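Local coordinates for probable ABC transporter phosphite binding protein PhnD1 (Prochlorococcus marinus str. MIT 9301, PDB 5LQ5) that binds inorganic phosphite strongly in the periplasm, and methylphosphonate and phosphate only very weakly, probably as the solute-binding part of the PhnD1C1E1 ABC transporter, at residues 12-15 with 16-20; 94-97 with 98-102; 135-139 with 140-144; 162-166 with 167-171; 173-176 with 177-181. All coordinates share one frame; numbering follows the deposited sequence.

Interaction 1. Residues 12-15 with 16-20; sequences PDQN and QDVLD
Asn15 and Leu19 meet where a loop enters helix 16-34, with Asn15 at the N-cap position. The Asn15 side chain makes no capping bond; its carbonyl O serves instead. Leu19 N donates to Asn15 O over 3.2 Å, and Val18 N adds a weak bond to the same oxygen. The apolar pair is Pro12 CB with Leu19 CD1, 4.1 Å apart. Leu19 holds CG beside its backbone N (chi1 -58°), which brings both methyls to the loop, where they also touch polar atoms: CD1 lies 3.4 Å from Gln14 O, and CD2 reaches Asp13 OD1. A leucine is apt here, since its fork spans three loop residues. The loop borders the phosphite, about 4 Å from the Asp13 side chain, whose OD2 is hydrogen-bonded to the pocket residue Tyr206. Gln16 NE2 donates to Asp20 OD1, one turn on, at 169° and from above the carboxylate plane, and is also bonded to Tyr40 OH. A water bridges Asn15 and Asp17, accepting from Asn15 ND2 at 3.0 Å and donating to Asp17 OD1 at 2.7 Å.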
loop_
_atom_site.group_PDB
_atom_site.type_symbol
_atom_site.label_atom_id
_atom_site.label_comp_id
_atom_site.label_asym_id
_atom_site.label_seq_id
_atom_site.Cartn_x
_atom_site.Cartn_y
_atom_site.Cartn_z
ATOM N N PRO A 12 -3.117 -3.220 5.959
ATOM C CA PRO A 12 -4.315 -3.921 5.480
ATOM C C PRO A 12 -4.990 -3.164 4.334
ATOM O O PRO A 12 -6.053 -2.562 4.478
ATOM C CB PRO A 12 -5.188 -3.981 6.725
ATOM C CG PRO A 12 -4.806 -2.757 7.515
ATOM C CD PRO A 12 -3.341 -2.556 7.257
ATOM N N ASP A 13 -4.324 -3.215 3.179
ATOM C CA ASP A 13 -4.654 -2.383 2.002
ATOM C C ASP A 13 -5.669 -3.041 1.069
ATOM O O ASP A 13 -6.120 -2.439 0.106
ATOM C CB ASP A 13 -3.389 -1.962 1.250
ATOM C CG ASP A 13 -2.714 -3.116 0.490
ATOM O OD1 ASP A 13 -2.922 -4.297 0.837
ATOM O OD2 ASP A 13 -1.993 -2.829 -0.472
ATOM N N GLN A 14 -5.976 -4.302 1.383
ATOM C CA GLN A 14 -6.901 -5.150 0.628
ATOM C C GLN A 14 -7.691 -6.018 1.615
ATOM O O GLN A 14 -7.368 -6.068 2.784
ATOM C CB GLN A 14 -6.106 -6.021 -0.374
ATOM C CG GLN A 14 -5.501 -5.172 -1.482
ATOM C CD GLN A 14 -4.471 -5.932 -2.261
ATOM O OE1 GLN A 14 -3.273 -5.849 -2.008
ATOM N NE2 GLN A 14 -4.927 -6.657 -3.199
ATOM N N ASN A 15 -8.705 -6.722 1.128
ATOM C CA ASN A 15 -9.485 -7.599 1.957
ATOM C C ASN A 15 -8.609 -8.664 2.616
ATOM O O ASN A 15 -7.602 -9.129 2.036
ATOM C CB ASN A 15 -10.599 -8.266 1.162
ATOM C CG ASN A 15 -11.673 -7.287 0.709
ATOM O OD1 ASN A 15 -11.917 -6.240 1.332
ATOM N ND2 ASN A 15 -12.321 -7.625 -0.350
ATOM N N GLN A 16 -9.001 -9.047 3.824
ATOM C CA GLN A 16 -8.195 -9.973 4.627
ATOM C C GLN A 16 -7.941 -11.332 3.964
ATOM O O GLN A 16 -6.865 -11.933 4.153
ATOM C CB GLN A 16 -8.762 -10.124 6.036
ATOM C CG GLN A 16 -7.809 -10.791 7.016
ATOM C CD GLN A 16 -6.566 -9.962 7.235
ATOM O OE1 GLN A 16 -6.643 -8.751 7.450
ATOM N NE2 GLN A 16 -5.418 -10.595 7.149
ATOM N N ASP A 17 -8.904 -11.816 3.188
ATOM C CA ASP A 17 -8.693 -13.085 2.452
ATOM C C ASP A 17 -7.444 -13.081 1.519
ATOM O O ASP A 17 -6.662 -14.039 1.462
ATOM C CB ASP A 17 -9.972 -13.581 1.753
ATOM C CG ASP A 17 -10.460 -12.701 0.589
ATOM O OD1 ASP A 17 -10.220 -11.482 0.559
ATOM O OD2 ASP A 17 -11.156 -13.247 -0.302
ATOM N N VAL A 18 -7.268 -11.981 0.812
ATOM C CA VAL A 18 -6.112 -11.745 -0.065
ATOM C C VAL A 18 -4.837 -11.665 0.777
ATOM O O VAL A 18 -3.812 -12.244 0.446
ATOM C CB VAL A 18 -6.296 -10.440 -0.898
ATOM C CG1 VAL A 18 -5.028 -10.087 -1.678
ATOM C CG2 VAL A 18 -7.493 -10.584 -1.836
ATOM N N LEU A 19 -4.899 -10.907 1.859
ATOM C CA LEU A 19 -3.724 -10.700 2.718
ATOM C C LEU A 19 -3.275 -11.995 3.360
ATOM O O LEU A 19 -2.082 -12.314 3.363
ATOM C CB LEU A 19 -4.001 -9.674 3.828
ATOM C CG LEU A 19 -4.434 -8.284 3.382
ATOM C CD1 LEU A 19 -4.850 -7.483 4.612
ATOM C CD2 LEU A 19 -3.375 -7.578 2.598
ATOM N N ASP A 20 -4.239 -12.737 3.904
ATOM C CA ASP A 20 -3.931 -14.034 4.529
ATOM C C ASP A 20 -3.203 -14.946 3.542
ATOM O O ASP A 20 -2.168 -15.542 3.849
ATOM C CB ASP A 20 -5.214 -14.743 4.940
ATOM C CG ASP A 20 -5.823 -14.210 6.219
ATOM O OD1 ASP A 20 -5.175 -13.453 6.959
ATOM O OD2 ASP A 20 -6.993 -14.579 6.491
HETATM O O HOH W 1 -11.458 -10.281 -1.534
#

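Interaction 2. Residues 94-97 with 98-102; sequences FVVN and KNLEL
The side chains of Asn97 and Asn99 lie alongside each other and point the same way, their amide planes 47° apart. With CG anti to the backbone N (chi1 -174°), Asn97 folds its amide forward along the chain, and OD1 accepts from Asn99 N at 2.8 Å, in the plane of the amide. This is an Asx turn, for which asparagine is well made: its short arm can reach the amide two residues on. ND2 donates to Val165 O at the end of helix 158-167. The backbone O of Asn97 takes Leu100 N at 3.2 Å, and a water that also accepts from Leu102 N. Leucines fill the apolar side: Leu100 CD1 rests 4.1 Å from Val96 CB, and Leu102 CD1 approaches Val96 CG1. A leucine in place of Asn97 would probably leave Asn99 N without its acceptor and Val165 O without the ND2 donor. The 3-10 turn 98-100 follows strand 92-97, which runs between strands 172-176 and 194-199; Val96 and Leu102 both pack on Phe197.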
loop_
_atom_site.group_PDB
_atom_site.type_symbol
_atom_site.label_atom_id
_atom_site.label_comp_id
_atom_site.label_asym_id
_atom_site.label_seq_id
_atom_site.Cartn_x
_atom_site.Cartn_y
_atom_site.Cartn_z
ATOM N N PHE A 94 -8.166 7.387 -10.185
ATOM C CA PHE A 94 -9.454 7.903 -9.807
ATOM C C PHE A 94 -10.515 7.144 -10.584
ATOM O O PHE A 94 -10.398 6.985 -11.803
ATOM C CB PHE A 94 -9.565 9.392 -10.087
ATOM C CG PHE A 94 -8.766 10.267 -9.136
ATOM C CD1 PHE A 94 -9.382 10.987 -8.136
ATOM C CD2 PHE A 94 -7.400 10.381 -9.264
ATOM C CE1 PHE A 94 -8.648 11.818 -7.300
ATOM C CE2 PHE A 94 -6.641 11.193 -8.416
ATOM C CZ PHE A 94 -7.265 11.910 -7.422
ATOM N N VAL A 95 -11.543 6.689 -9.889
ATOM C CA VAL A 95 -12.670 5.979 -10.465
ATOM C C VAL A 95 -13.974 6.683 -10.139
ATOM O O VAL A 95 -14.099 7.342 -9.071
ATOM C CB VAL A 95 -12.739 4.514 -10.044
ATOM C CG1 VAL A 95 -11.491 3.765 -10.452
ATOM C CG2 VAL A 95 -13.013 4.344 -8.572
ATOM N N VAL A 96 -14.940 6.541 -11.050
ATOM C CA VAL A 96 -16.267 7.112 -10.887
ATOM C C VAL A 96 -17.348 6.090 -11.152
ATOM O O VAL A 96 -17.156 5.154 -11.930
ATOM C CB VAL A 96 -16.510 8.350 -11.757
ATOM C CG1 VAL A 96 -15.594 9.498 -11.333
ATOM C CG2 VAL A 96 -16.298 8.020 -13.234
ATOM N N ASN A 97 -18.481 6.276 -10.480
ATOM C CA ASN A 97 -19.654 5.442 -10.670
ATOM C C ASN A 97 -20.234 5.825 -12.047
ATOM O O ASN A 97 -20.308 7.002 -12.404
ATOM C CB ASN A 97 -20.678 5.676 -9.578
ATOM C CG ASN A 97 -21.853 4.726 -9.660
ATOM O OD1 ASN A 97 -22.686 4.846 -10.542
ATOM N ND2 ASN A 97 -21.921 3.771 -8.746
ATOM N N LYS A 98 -20.601 4.792 -12.813
ATOM C CA LYS A 98 -21.211 4.970 -14.156
ATOM C C LYS A 98 -22.441 5.828 -14.207
ATOM O O LYS A 98 -22.727 6.448 -15.225
ATOM C CB LYS A 98 -21.648 3.637 -14.688
ATOM C CG LYS A 98 -20.482 2.884 -15.241
ATOM C CD LYS A 98 -20.944 1.580 -15.829
ATOM C CE LYS A 98 -19.908 0.519 -15.600
ATOM N NZ LYS A 98 -18.709 0.736 -16.430
ATOM N N ASN A 99 -23.201 5.810 -13.129
ATOM C CA ASN A 99 -24.447 6.589 -13.062
ATOM C C ASN A 99 -24.248 8.103 -13.235
ATOM O O ASN A 99 -25.200 8.820 -13.522
ATOM C CB ASN A 99 -25.179 6.323 -11.749
ATOM C CG ASN A 99 -25.941 5.002 -11.757
ATOM O OD1 ASN A 99 -25.361 3.907 -11.620
ATOM N ND2 ASN A 99 -27.262 5.097 -11.889
ATOM N N LEU A 100 -23.026 8.590 -13.058
ATOM C CA LEU A 100 -22.761 10.025 -13.225
ATOM C C LEU A 100 -22.629 10.449 -14.684
ATOM O O LEU A 100 -22.697 11.638 -15.013
ATOM C CB LEU A 100 -21.453 10.406 -12.584
ATOM C CG LEU A 100 -21.293 10.279 -11.085
ATOM C CD1 LEU A 100 -19.826 10.567 -10.863
ATOM C CD2 LEU A 100 -22.116 11.300 -10.342
ATOM N N GLU A 101 -22.356 9.471 -15.533
ATOM C CA GLU A 101 -22.099 9.710 -16.968
ATOM C C GLU A 101 -21.016 10.767 -17.172
ATOM O O GLU A 101 -21.114 11.637 -18.024
ATOM C CB GLU A 101 -23.393 10.061 -17.704
ATOM C CG GLU A 101 -24.249 8.820 -17.876
ATOM C CD GLU A 101 -25.649 9.082 -18.385
ATOM O OE1 GLU A 101 -26.048 10.252 -18.569
ATOM O OE2 GLU A 101 -26.367 8.087 -18.597
ATOM N N LEU A 102 -19.970 10.661 -16.368
ATOM C CA LEU A 102 -18.849 11.591 -16.441
ATOM C C LEU A 102 -17.786 11.003 -17.324
ATOM O O LEU A 102 -17.343 9.870 -17.099
ATOM C CB LEU A 102 -18.216 11.821 -15.056
ATOM C CG LEU A 102 -18.338 13.121 -14.276
ATOM C CD1 LEU A 102 -17.340 13.005 -13.132
ATOM C CD2 LEU A 102 -18.070 14.397 -15.061
HETATM O O HOH W 2 -19.555 8.203 -14.907
#

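Interaction 3. Residues 135-139 with 140-144; sequences YFLNQ and AGVEI
Leu137 and Val142 cross where helix 127-139 ends in a Schellman motif, Leu137 CD2 lying 3.9 Å from Val142 CG1. Leu137 holds CG beside its backbone N (chi1 -79°), with the chain then extended (chi2 159°), so that CD2 reaches the valine while CB sits 3.6 Å from Val142 O. Val142 sets CG1 anti to its own N (chi1 -174°), which turns that methyl to the leucine; branched at CB, it also covers Leu137 O. Two bonds reach back into the last turn: Val142 N to Leu137 O at 2.9 Å and Gly141 N to Asn138 O at 3.0 Å. Glycine fits at 141 because the positive phi is easy for a residue without a side chain. The small Ala140 tucks CB 3.4 Å from Leu137 O, and its N keeps the last regular bond, to Phe136 O. Lys112 NZ is hydrogen-bonded to Ala140 O. Leu137 and Ile144 both pack on Phe121 of strand 119-121, while Phe136 touches Thr200 and Pro201 in a loop.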
loop_
_atom_site.group_PDB
_atom_site.type_symbol
_atom_site.label_atom_id
_atom_site.label_comp_id
_atom_site.label_asym_id
_atom_site.label_seq_id
_atom_site.Cartn_x
_atom_site.Cartn_y
_atom_site.Cartn_z
ATOM N N TYR A 135 -2.807 15.332 -2.859
ATOM C CA TYR A 135 -1.800 16.185 -3.484
ATOM C C TYR A 135 -2.214 16.614 -4.894
ATOM O O TYR A 135 -2.151 17.797 -5.233
ATOM C CB TYR A 135 -0.435 15.463 -3.484
ATOM C CG TYR A 135 0.723 16.205 -4.069
ATOM C CD1 TYR A 135 1.338 17.236 -3.361
ATOM C CD2 TYR A 135 1.266 15.810 -5.269
ATOM C CE1 TYR A 135 2.433 17.892 -3.893
ATOM C CE2 TYR A 135 2.364 16.433 -5.808
ATOM C CZ TYR A 135 2.946 17.464 -5.112
ATOM O OH TYR A 135 4.033 18.065 -5.667
ATOM N N PHE A 136 -2.625 15.652 -5.704
ATOM C CA PHE A 136 -3.025 15.927 -7.104
ATOM C C PHE A 136 -4.316 16.731 -7.202
ATOM O O PHE A 136 -4.429 17.682 -8.001
ATOM C CB PHE A 136 -3.096 14.663 -7.933
ATOM C CG PHE A 136 -1.782 13.934 -8.067
ATOM C CD1 PHE A 136 -0.622 14.582 -8.489
ATOM C CD2 PHE A 136 -1.720 12.592 -7.753
ATOM C CE1 PHE A 136 0.575 13.882 -8.597
ATOM C CE2 PHE A 136 -0.533 11.887 -7.860
ATOM C CZ PHE A 136 0.622 12.524 -8.280
ATOM N N LEU A 137 -5.280 16.384 -6.354
ATOM C CA LEU A 137 -6.533 17.158 -6.261
ATOM C C LEU A 137 -6.218 18.627 -5.981
ATOM O O LEU A 137 -6.709 19.551 -6.649
ATOM C CB LEU A 137 -7.447 16.610 -5.165
ATOM C CG LEU A 137 -8.223 15.354 -5.570
ATOM C CD1 LEU A 137 -8.686 14.577 -4.351
ATOM C CD2 LEU A 137 -9.417 15.706 -6.442
ATOM N N ASN A 138 -5.363 18.838 -4.992
ATOM C CA ASN A 138 -4.953 20.189 -4.581
ATOM C C ASN A 138 -4.271 20.954 -5.706
ATOM O O ASN A 138 -4.508 22.139 -5.880
ATOM C CB ASN A 138 -4.050 20.163 -3.351
ATOM C CG ASN A 138 -4.765 19.774 -2.064
ATOM O OD1 ASN A 138 -5.992 19.591 -1.980
ATOM N ND2 ASN A 138 -3.976 19.596 -1.048
ATOM N N GLN A 139 -3.474 20.263 -6.496
ATOM C CA GLN A 139 -2.821 20.888 -7.663
ATOM C C GLN A 139 -3.837 21.357 -8.694
ATOM O O GLN A 139 -3.632 22.377 -9.336
ATOM C CB GLN A 139 -1.844 19.929 -8.307
ATOM C CG GLN A 139 -0.535 19.814 -7.526
ATOM C CD GLN A 139 0.518 19.007 -8.246
ATOM O OE1 GLN A 139 0.210 18.046 -8.956
ATOM N NE2 GLN A 139 1.779 19.390 -8.065
ATOM N N ALA A 140 -4.931 20.612 -8.812
ATOM C CA ALA A 140 -6.116 21.006 -9.656
ATOM C C ALA A 140 -7.069 22.067 -9.038
ATOM O O ALA A 140 -8.092 22.421 -9.643
ATOM C CB ALA A 140 -6.924 19.768 -9.999
ATOM N N GLY A 141 -6.748 22.548 -7.845
ATOM C CA GLY A 141 -7.604 23.488 -7.109
ATOM C C GLY A 141 -8.764 22.882 -6.358
ATOM O O GLY A 141 -9.666 23.613 -5.939
ATOM N N VAL A 142 -8.722 21.549 -6.185
ATOM C CA VAL A 142 -9.760 20.814 -5.450
ATOM C C VAL A 142 -9.239 20.511 -4.037
ATOM O O VAL A 142 -8.164 19.895 -3.877
ATOM C CB VAL A 142 -10.217 19.512 -6.152
ATOM C CG1 VAL A 142 -11.391 18.890 -5.410
ATOM C CG2 VAL A 142 -10.558 19.785 -7.622
ATOM N N GLU A 143 -10.033 20.907 -3.041
ATOM C CA GLU A 143 -9.769 20.628 -1.620
ATOM C C GLU A 143 -10.918 19.787 -1.088
ATOM O O GLU A 143 -12.040 19.774 -1.649
ATOM C CB GLU A 143 -9.637 21.919 -0.799
ATOM C CG GLU A 143 -8.465 22.788 -1.246
ATOM C CD GLU A 143 -8.300 24.049 -0.428
ATOM O OE1 GLU A 143 -8.107 23.950 0.801
ATOM O OE2 GLU A 143 -8.333 25.141 -1.023
ATOM N N ILE A 144 -10.670 19.107 0.021
ATOM C CA ILE A 144 -11.710 18.271 0.665
ATOM C C ILE A 144 -13.037 19.025 0.924
ATOM O O ILE A 144 -14.138 18.477 0.735
ATOM C CB ILE A 144 -11.174 17.600 1.957
ATOM C CG1 ILE A 144 -10.135 16.563 1.551
ATOM C CG2 ILE A 144 -12.295 16.960 2.767
ATOM C CD1 ILE A 144 -9.336 15.980 2.703
#

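Interaction 4. Residues 162-166 with 167-171; sequences IALVN and SGAFD
Leu164 and Phe170 pack side by side in a local contact, largely at the surface, where helix 158-167 stops and the chain turns back into strand 172-176. The two side chains point the same way: Leu164 CB is 4.0 Å from Phe170 CD2 and Leu164 CD1 is close to Phe170 CE2, while the other leucine methyl, CD2, touches Ala169 CB at 3.9 Å. The forked leucine can thus meet the aromatic ring with one branch and the alanine with the other. The backbone turn is a Schellman motif in which the long bond comes from Phe170 N, six residues after its acceptor Leu164 O, at 3.3 Å. Gly168 N returns to Val165 O at 3.2 Å, with Gly168 at positive phi, where a CB would be jammed against the preceding carbonyl oxygen. Ser167 adds a side-chain bond. Its OG, placed between the backbone N and the carbonyl carbon (chi1 71°), folds back over the helix end and donates to Leu164 O at 3.1 Å. That oxygen is therefore gripped by two donors, which arrive from opposite faces of its plane. Asp171, beyond the turn, forms a salt bridge through OD1 with Arg118, and Asn166 OD1 accepts from Asn193 N. Val165 CG1 abuts Asp171 O at 3.6 Å, and Val165 CA makes a weak C-H...O contact with the buried Phe170 O, which has no hydrogen-bond partner in the model.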
loop_
_atom_site.group_PDB
_atom_site.type_symbol
_atom_site.label_atom_id
_atom_site.label_comp_id
_atom_site.label_asym_id
_atom_site.label_seq_id
_atom_site.Cartn_x
_atom_site.Cartn_y
_atom_site.Cartn_z
ATOM N N ILE A 162 -13.189 0.598 -3.806
ATOM C CA ILE A 162 -13.885 0.058 -4.991
ATOM C C ILE A 162 -15.335 -0.274 -4.598
ATOM O O ILE A 162 -16.269 0.090 -5.301
ATOM C CB ILE A 162 -13.168 -1.194 -5.543
ATOM C CG1 ILE A 162 -11.848 -0.792 -6.199
ATOM C CG2 ILE A 162 -14.081 -1.958 -6.505
ATOM C CD1 ILE A 162 -10.920 -1.974 -6.467
ATOM N N ALA A 163 -15.503 -0.951 -3.466
ATOM C CA ALA A 163 -16.841 -1.441 -3.087
ATOM C C ALA A 163 -17.814 -0.292 -2.827
ATOM O O ALA A 163 -18.992 -0.329 -3.233
ATOM C CB ALA A 163 -16.767 -2.374 -1.881
ATOM N N LEU A 164 -17.309 0.771 -2.221
ATOM C CA LEU A 164 -18.120 1.945 -1.898
ATOM C C LEU A 164 -18.553 2.726 -3.135
ATOM O O LEU A 164 -19.684 3.186 -3.223
ATOM C CB LEU A 164 -17.370 2.885 -0.960
ATOM C CG LEU A 164 -17.254 2.444 0.497
ATOM C CD1 LEU A 164 -16.201 3.326 1.176
ATOM C CD2 LEU A 164 -18.585 2.469 1.251
ATOM N N VAL A 165 -17.635 2.909 -4.082
ATOM C CA VAL A 165 -17.990 3.646 -5.294
ATOM C C VAL A 165 -18.897 2.735 -6.156
ATOM O O VAL A 165 -19.887 3.194 -6.719
ATOM C CB VAL A 165 -16.782 4.163 -6.062
ATOM C CG1 VAL A 165 -17.222 5.017 -7.244
ATOM C CG2 VAL A 165 -15.864 4.999 -5.174
ATOM N N ASN A 166 -18.575 1.439 -6.209
ATOM C CA ASN A 166 -19.381 0.471 -6.992
ATOM C C ASN A 166 -20.832 0.370 -6.528
ATOM O O ASN A 166 -21.738 0.233 -7.339
ATOM C CB ASN A 166 -18.786 -0.925 -6.961
ATOM C CG ASN A 166 -19.335 -1.793 -8.080
ATOM O OD1 ASN A 166 -19.169 -1.451 -9.246
ATOM N ND2 ASN A 166 -20.017 -2.893 -7.738
ATOM N N SER A 167 -21.053 0.491 -5.221
ATOM C CA SER A 167 -22.425 0.409 -4.672
ATOM C C SER A 167 -23.255 1.680 -4.827
ATOM O O SER A 167 -24.453 1.685 -4.627
ATOM C CB SER A 167 -22.398 0.052 -3.189
ATOM O OG SER A 167 -21.898 1.169 -2.460
ATOM N N GLY A 168 -22.576 2.771 -5.111
ATOM C CA GLY A 168 -23.180 4.127 -5.148
ATOM C C GLY A 168 -23.240 4.838 -3.803
ATOM O O GLY A 168 -23.862 5.910 -3.680
ATOM N N ALA A 169 -22.580 4.267 -2.790
ATOM C CA ALA A 169 -22.440 4.967 -1.495
ATOM C C ALA A 169 -21.639 6.264 -1.654
ATOM O O ALA A 169 -21.853 7.232 -0.929
ATOM C CB ALA A 169 -21.758 4.108 -0.431
ATOM N N PHE A 170 -20.663 6.215 -2.559
ATOM C CA PHE A 170 -19.908 7.376 -3.003
ATOM C C PHE A 170 -19.959 7.444 -4.518
ATOM O O PHE A 170 -20.173 6.444 -5.197
ATOM C CB PHE A 170 -18.466 7.327 -2.523
ATOM C CG PHE A 170 -18.318 7.588 -1.039
ATOM C CD1 PHE A 170 -17.995 8.840 -0.561
ATOM C CD2 PHE A 170 -18.548 6.578 -0.134
ATOM C CE1 PHE A 170 -17.878 9.079 0.785
ATOM C CE2 PHE A 170 -18.433 6.799 1.227
ATOM C CZ PHE A 170 -18.086 8.053 1.675
ATOM N N ASP A 171 -19.777 8.639 -5.035
ATOM C CA ASP A 171 -19.755 8.869 -6.486
ATOM C C ASP A 171 -18.399 8.601 -7.158
ATOM O O ASP A 171 -18.322 8.302 -8.356
ATOM C CB ASP A 171 -20.136 10.327 -6.772
ATOM C CG ASP A 171 -21.511 10.671 -6.306
ATOM O OD1 ASP A 171 -22.445 9.899 -6.628
ATOM O OD2 ASP A 171 -21.670 11.719 -5.638
#

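Interaction 5. Residues 173-176 with 177-181; sequences GALN and KQVWE
Asn176, the last residue of strand 172-176, is the N-cap of helix 177-186, and its side chain packs on Val179. CB touches Val179 CG2 at 3.9 Å. CG, anti to the backbone N (chi1 175°), is carried over the first helical turn and lies 3.6 Å from the same methyl, the two side chains crossing at about a right angle. OD1 accepts from Val179 N at 3.0 Å, a capping bond whose donor stands 55° out of the amide plane, and lies 2.8 Å from Gln178 N. ND2 also touches the valine methyl, but its polar partner is the OH of the pocket residue Tyr206, and the phosphite is about 5 Å from the side chain. Asparagine answers the need of an N-cap that must both accept and donate. A valine here would probably leave Val179 N without its cap and Tyr206 without this amide donor. The backbone O of Asn176 receives Trp180 N, and Leu175 CD1 packs on Trp180 CB at 4.0 Å. Across the first turn, Lys177 NZ and Glu181 OE2 form a salt bridge. Strand and helix segments meet at 94°, with Leu175 against His158 and Ile162 of helix 158-167 and Trp180 against Val93 and Val95 of strand 92-97.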
loop_
_atom_site.group_PDB
_atom_site.type_symbol
_atom_site.label_atom_id
_atom_site.label_comp_id
_atom_site.label_asym_id
_atom_site.label_seq_id
_atom_site.Cartn_x
_atom_site.Cartn_y
_atom_site.Cartn_z
ATOM N N GLY A 173 -13.850 7.909 -6.166
ATOM C CA GLY A 173 -12.784 7.619 -5.213
ATOM C C GLY A 173 -11.435 7.435 -5.883
ATOM O O GLY A 173 -11.323 7.538 -7.110
ATOM N N ALA A 174 -10.405 7.239 -5.081
ATOM C CA ALA A 174 -9.050 7.019 -5.538
ATOM C C ALA A 174 -8.416 5.847 -4.875
ATOM O O ALA A 174 -8.618 5.612 -3.675
ATOM C CB ALA A 174 -8.197 8.260 -5.325
ATOM N N LEU A 175 -7.605 5.126 -5.638
ATOM C CA LEU A 175 -6.952 3.920 -5.121
ATOM C C LEU A 175 -5.708 3.525 -5.900
ATOM O O LEU A 175 -5.435 4.038 -6.979
ATOM C CB LEU A 175 -7.927 2.735 -5.045
ATOM C CG LEU A 175 -8.403 2.207 -6.395
ATOM C CD1 LEU A 175 -8.563 0.698 -6.281
ATOM C CD2 LEU A 175 -9.694 2.886 -6.821
ATOM N N ASN A 176 -4.999 2.575 -5.310
ATOM C CA ASN A 176 -3.879 1.801 -5.892
ATOM C C ASN A 176 -4.264 1.274 -7.302
ATOM O O ASN A 176 -5.239 0.552 -7.455
ATOM C CB ASN A 176 -3.608 0.667 -4.902
ATOM C CG ASN A 176 -2.571 -0.326 -5.345
ATOM O OD1 ASN A 176 -2.493 -0.683 -6.518
ATOM N ND2 ASN A 176 -1.783 -0.821 -4.394
ATOM N N LYS A 177 -3.475 1.590 -8.318
ATOM C CA LYS A 177 -3.827 1.223 -9.732
ATOM C C LYS A 177 -3.736 -0.303 -9.954
ATOM O O LYS A 177 -4.557 -0.891 -10.659
ATOM C CB LYS A 177 -2.915 1.957 -10.722
ATOM C CG LYS A 177 -3.102 1.526 -12.184
ATOM C CD LYS A 177 -2.395 2.537 -13.079
ATOM C CE LYS A 177 -2.584 2.234 -14.562
ATOM N NZ LYS A 177 -1.657 1.165 -14.998
ATOM N N GLN A 178 -2.743 -0.940 -9.328
ATOM C CA GLN A 178 -2.605 -2.421 -9.390
ATOM C C GLN A 178 -3.819 -3.163 -8.815
ATOM O O GLN A 178 -4.276 -4.150 -9.346
ATOM C CB GLN A 178 -1.323 -2.899 -8.687
ATOM C CG GLN A 178 -0.955 -4.337 -8.986
ATOM C CD GLN A 178 -0.524 -4.532 -10.434
ATOM O OE1 GLN A 178 0.448 -3.930 -10.869
ATOM N NE2 GLN A 178 -1.249 -5.371 -11.182
ATOM N N VAL A 179 -4.351 -2.649 -7.718
ATOM C CA VAL A 179 -5.512 -3.250 -7.079
ATOM C C VAL A 179 -6.741 -3.090 -7.991
ATOM O O VAL A 179 -7.537 -4.006 -8.138
ATOM C CB VAL A 179 -5.781 -2.685 -5.661
ATOM C CG1 VAL A 179 -7.111 -3.173 -5.112
ATOM C CG2 VAL A 179 -4.680 -3.111 -4.692
ATOM N N TRP A 180 -6.880 -1.916 -8.589
ATOM C CA TRP A 180 -7.955 -1.640 -9.530
ATOM C C TRP A 180 -7.910 -2.658 -10.686
ATOM O O TRP A 180 -8.904 -3.321 -11.000
ATOM C CB TRP A 180 -7.836 -0.227 -10.065
ATOM C CG TRP A 180 -8.625 0.056 -11.309
ATOM C CD1 TRP A 180 -8.113 0.333 -12.553
ATOM C CD2 TRP A 180 -10.054 0.100 -11.439
ATOM N NE1 TRP A 180 -9.145 0.548 -13.447
ATOM C CE2 TRP A 180 -10.343 0.416 -12.787
ATOM C CE3 TRP A 180 -11.121 -0.091 -10.545
ATOM C CZ2 TRP A 180 -11.661 0.533 -13.267
ATOM C CZ3 TRP A 180 -12.429 0.016 -11.026
ATOM C CH2 TRP A 180 -12.682 0.323 -12.385
ATOM N N GLU A 181 -6.721 -2.824 -11.254
ATOM C CA GLU A 181 -6.540 -3.807 -12.368
ATOM C C GLU A 181 -6.801 -5.258 -11.967
ATOM O O GLU A 181 -7.413 -6.000 -12.717
ATOM C CB GLU A 181 -5.156 -3.648 -12.997
ATOM C CG GLU A 181 -5.028 -2.337 -13.757
ATOM C CD GLU A 181 -3.605 -1.982 -14.147
ATOM O OE1 GLU A 181 -2.682 -2.802 -13.950
ATOM O OE2 GLU A 181 -3.413 -0.855 -14.659
#

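In the fold
Interaction 5 is the buried contact, interaction 4 lies mostly at the surface, and the other three are partly buried. Interactions 1 and 5 both open helices and come nearest the phosphite; they touch through Gln14 and Val179, and each sends a polar side chain to Tyr206, but only interaction 5 has a side-chain cap. Interactions 3 and 4, farther from the chain's centre, end helices instead, with glycine turns and leucine packing. Interactions 2 and 5 share neighbouring strands 92-97 and 172-176, tied by a backbone hydrogen bond of Val95 N to Gly173 O, whereas interaction 4 meets interaction 2 through Asn97. Interaction 3 touches interaction 2 by apolar packing of Leu137 on Phe94.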